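Metallophosphoesterase (Clostridium thermocellum, PDB 4J6O) probably acts as a manganese-dependent 2',3' phosphatase, the phosphatase component of the bacterial Pnkp-Hen1 RNA repair system. Local coordinates at residues V76-M81 against A123-E128. Numbering follows the deposited sequence.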
ATOM      1  N   VAL A  76      -7.937  -6.496   7.881  1.00 27.54           N
ATOM      2  CA  VAL A  76      -7.018  -6.242   6.779  1.00 21.70           C
ATOM      3  C   VAL A  76      -5.605  -6.716   7.152  1.00 26.17           C
ATOM      4  O   VAL A  76      -4.915  -7.357   6.377  1.00 25.20           O
ATOM      5  CB  VAL A  76      -6.957  -4.738   6.398  1.00 21.23           C
ATOM      6  CG1 VAL A  76      -5.847  -4.466   5.396  1.00 21.09           C
ATOM      7  CG2 VAL A  76      -8.312  -4.293   5.800  1.00 25.21           C
ATOM      8  N   LEU A  77      -5.165  -6.367   8.354  1.00 25.63           N
ATOM      9  CA  LEU A  77      -3.819  -6.739   8.756  1.00 28.75           C
ATOM     10  C   LEU A  77      -3.653  -8.250   8.797  1.00 30.05           C
ATOM     11  O   LEU A  77      -2.653  -8.805   8.299  1.00 28.46           O
ATOM     12  CB  LEU A  77      -3.505  -6.152  10.136  1.00 25.58           C
ATOM     13  CG  LEU A  77      -3.085  -4.693  10.068  1.00 27.76           C
ATOM     14  CD1 LEU A  77      -3.168  -4.111  11.472  1.00 30.40           C
ATOM     15  CD2 LEU A  77      -1.689  -4.566   9.515  1.00 25.06           C
ATOM     16  N   LYS A  78      -4.628  -8.927   9.374  1.00 29.57           N
ATOM     17  CA  LYS A  78      -4.504 -10.392   9.468  1.00 29.99           C
ATOM     18  C   LYS A  78      -4.438 -11.018   8.082  1.00 30.80           C
ATOM     19  O   LYS A  78      -3.693 -11.953   7.840  1.00 31.94           O
ATOM     20  CB  LYS A  78      -5.699 -10.961  10.234  1.00 34.01           C
ATOM     21  CG  LYS A  78      -5.685 -10.588  11.695  1.00 32.12           C
ATOM     22  CD  LYS A  78      -6.970 -10.945  12.381  1.00 37.27           C
ATOM     23  CE  LYS A  78      -7.036 -10.283  13.735  1.00 38.76           C
ATOM     24  NZ  LYS A  78      -8.178 -10.812  14.452  1.00 39.12           N
ATOM     25  N   LEU A  79      -5.281 -10.529   7.188  1.00 27.30           N
ATOM     26  CA  LEU A  79      -5.342 -11.076   5.846  1.00 26.49           C
ATOM     27  C   LEU A  79      -4.015 -10.827   5.139  1.00 26.46           C
ATOM     28  O   LEU A  79      -3.431 -11.745   4.589  1.00 29.00           O
ATOM     29  CB  LEU A  79      -6.532 -10.499   5.063  1.00 26.82           C
ATOM     30  CG  LEU A  79      -6.614 -10.972   3.617  1.00 29.75           C
ATOM     31  CD1 LEU A  79      -7.053 -12.434   3.649  1.00 28.27           C
ATOM     32  CD2 LEU A  79      -7.631 -10.127   2.806  1.00 30.74           C
ATOM     33  N   VAL A  80      -3.546  -9.575   5.127  1.00 23.96           N
ATOM     34  CA  VAL A  80      -2.328  -9.253   4.397  1.00 23.75           C
ATOM     35  C   VAL A  80      -1.067  -9.939   4.963  1.00 24.09           C
ATOM     36  O   VAL A  80      -0.238 -10.485   4.211  1.00 25.37           O
ATOM     37  CB  VAL A  80      -2.103  -7.716   4.362  1.00 23.72           C
ATOM     38  CG1 VAL A  80      -0.787  -7.406   3.697  1.00 24.10           C
ATOM     39  CG2 VAL A  80      -3.253  -7.098   3.616  1.00 22.90           C
ATOM     40  N   MET A  81      -0.975  -9.963   6.290  1.00 26.26           N
ATOM     41  CA  MET A  81       0.150 -10.662   6.913  1.00 25.88           C
ATOM     42  C   MET A  81       0.219 -12.164   6.584  1.00 29.10           C
ATOM     43  O   MET A  81       1.297 -12.711   6.311  1.00 33.13           O
ATOM     44  CB  MET A  81       0.100 -10.447   8.417  1.00 26.85           C
ATOM     45  CG  MET A  81       0.450  -9.029   8.722  1.00 30.35           C
ATOM     46  SD  MET A  81       0.672  -8.839  10.461  1.00 53.38           S
ATOM     47  CE  MET A  81      -0.978  -8.642  10.847  1.00 31.95           C
ATOM     48  N   ALA A 123      -6.713  -2.227  19.959  1.00 36.80           N
ATOM     49  CA  ALA A 123      -6.929  -2.392  21.388  1.00 45.94           C
ATOM     50  C   ALA A 123      -7.748  -3.635  21.707  1.00 63.61           C
ATOM     51  O   ALA A 123      -7.593  -4.233  22.767  1.00 47.56           O
ATOM     52  CB  ALA A 123      -7.608  -1.166  21.951  1.00 61.02           C
ATOM     53  N   LYS A 124      -8.624  -4.017  20.789  1.00 43.64           N
ATOM     54  CA  LYS A 124      -9.458  -5.201  20.965  1.00 43.71           C
ATOM     55  C   LYS A 124      -8.734  -6.541  20.717  1.00 59.59           C
ATOM     56  O   LYS A 124      -9.334  -7.601  20.863  1.00 55.04           O
ATOM     57  CB  LYS A 124     -10.683  -5.103  20.050  1.00 49.96           C
ATOM     58  CG  LYS A 124     -11.425  -3.785  20.166  1.00 49.72           C
ATOM     59  CD  LYS A 124     -12.563  -3.676  19.138  1.00 50.46           C
ATOM     60  CE  LYS A 124     -13.326  -2.354  19.289  1.00 74.86           C
ATOM     61  NZ  LYS A 124     -14.657  -2.371  18.599  1.00 81.40           N
ATOM     62  N   GLU A 125      -7.460  -6.494  20.338  1.00 52.81           N
ATOM     63  CA  GLU A 125      -6.703  -7.695  19.976  1.00 36.83           C
ATOM     64  C   GLU A 125      -5.717  -8.009  21.073  1.00 47.34           C
ATOM     65  O   GLU A 125      -5.347  -7.111  21.827  1.00 46.43           O
ATOM     66  CB  GLU A 125      -5.913  -7.458  18.687  1.00 45.73           C
ATOM     67  CG  GLU A 125      -6.767  -7.176  17.462  1.00 38.17           C
ATOM     68  CD  GLU A 125      -7.467  -8.430  16.971  1.00 67.34           C
ATOM     69  OE1 GLU A 125      -8.529  -8.302  16.328  1.00 62.74           O
ATOM     70  OE2 GLU A 125      -6.955  -9.538  17.234  1.00 51.65           O
ATOM     71  N   PRO A 126      -5.277  -9.278  21.163  1.00 46.75           N
ATOM     72  CA  PRO A 126      -4.240  -9.672  22.123  1.00 68.85           C
ATOM     73  C   PRO A 126      -2.883  -9.081  21.795  1.00 72.56           C
ATOM     74  O   PRO A 126      -2.704  -8.460  20.754  1.00 81.33           O
ATOM     75  CB  PRO A 126      -4.193 -11.201  21.992  1.00 63.18           C
ATOM     76  CG  PRO A 126      -4.772 -11.489  20.686  1.00 60.22           C
ATOM     77  CD  PRO A 126      -5.803 -10.441  20.433  1.00 72.60           C
ATOM     78  N   GLN A 127      -1.926  -9.299  22.682  1.00 67.73           N
ATOM     79  CA  GLN A 127      -0.639  -8.628  22.607  1.00 44.53           C
ATOM     80  C   GLN A 127       0.300  -9.290  21.631  1.00 57.06           C
ATOM     81  O   GLN A 127       1.070  -8.615  20.953  1.00 68.06           O
ATOM     82  CB  GLN A 127       0.014  -8.635  23.980  1.00 72.07           C
ATOM     83  CG  GLN A 127       1.349  -7.937  24.008  1.00 71.76           C
ATOM     84  CD  GLN A 127       1.231  -6.476  23.635  1.00 92.02           C
ATOM     85  OE1 GLN A 127       0.267  -5.805  24.012  1.00103.06           O
ATOM     86  NE2 GLN A 127       2.207  -5.973  22.890  1.00 90.12           N
ATOM     87  N   GLU A 128       0.258 -10.618  21.582  1.00 45.07           N
ATOM     88  CA  GLU A 128       1.081 -11.351  20.629  1.00 83.82           C
ATOM     89  C   GLU A 128       0.750 -10.942  19.180  1.00 82.24           C
ATOM     90  O   GLU A 128       1.634 -10.918  18.334  1.00 46.46           O
ATOM     91  CB  GLU A 128       0.977 -12.872  20.817  1.00 83.56           C
ATOM     92  CG  GLU A 128      -0.409 -13.468  20.572  1.00 66.13           C
ATOM     93  CD  GLU A 128      -1.243 -13.609  21.850  1.00 96.96           C
ATOM     94  OE1 GLU A 128      -2.183 -14.439  21.856  1.00 88.22           O
ATOM     95  OE2 GLU A 128      -0.969 -12.894  22.842  1.00 66.56           O
TER
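K78 and E125 meet in a salt bridge that ties helix 73-86 of the calcineurin-like phosphoesterase fold to the connection between helices 115-122 and 127-138. They are the two residues that touch across these segments, whose closest CA atoms, those of K78 and E125, stand 11.1 Å apart, a gap that suits two long, oppositely charged side chains reaching for each other from opposite directions. Lysine spans its share by staying extended beyond CG, so that NZ lies far out from the helix. Glutamate instead folds at chi2 (-73°), turning its carboxylate to present both oxygens to the ammonium group. NZ of K78 sits 3.2 Å from OE1 of E125, coming in on the syn side but 32° out of the carboxylate plane; a weaker bond of 3.3 Å joins the same NZ to OE2 of E125. The grip is therefore forked but slanted. OE1 of E125 also shares a weak hydrogen bond with OG1 of T74.

The close part of the contact is the buried K78, whose ammonium group lies on the E125 carboxylate and which also makes a cation-pi contact with the ring of F129. Other residues place helix 73-86 in the fold: L77 and M81 rest on F129 of helix 127-138, M81 also reaches V133 and F136, and on another face L79 packs against Y24, L27 and L31 of helix 24-33. The nonpolar side chains of L77, L79 and M81 suit their buried positions. The other side is looser: K124 and P126 flank E125 at exposed positions, and P126 is the N-cap of helix 127-138, a place its extended backbone (psi 174°) suits. Behind the charged tip, CE of K78 also lies against the carboxylate, 3.6 Å from both OE1 and OE2 of E125.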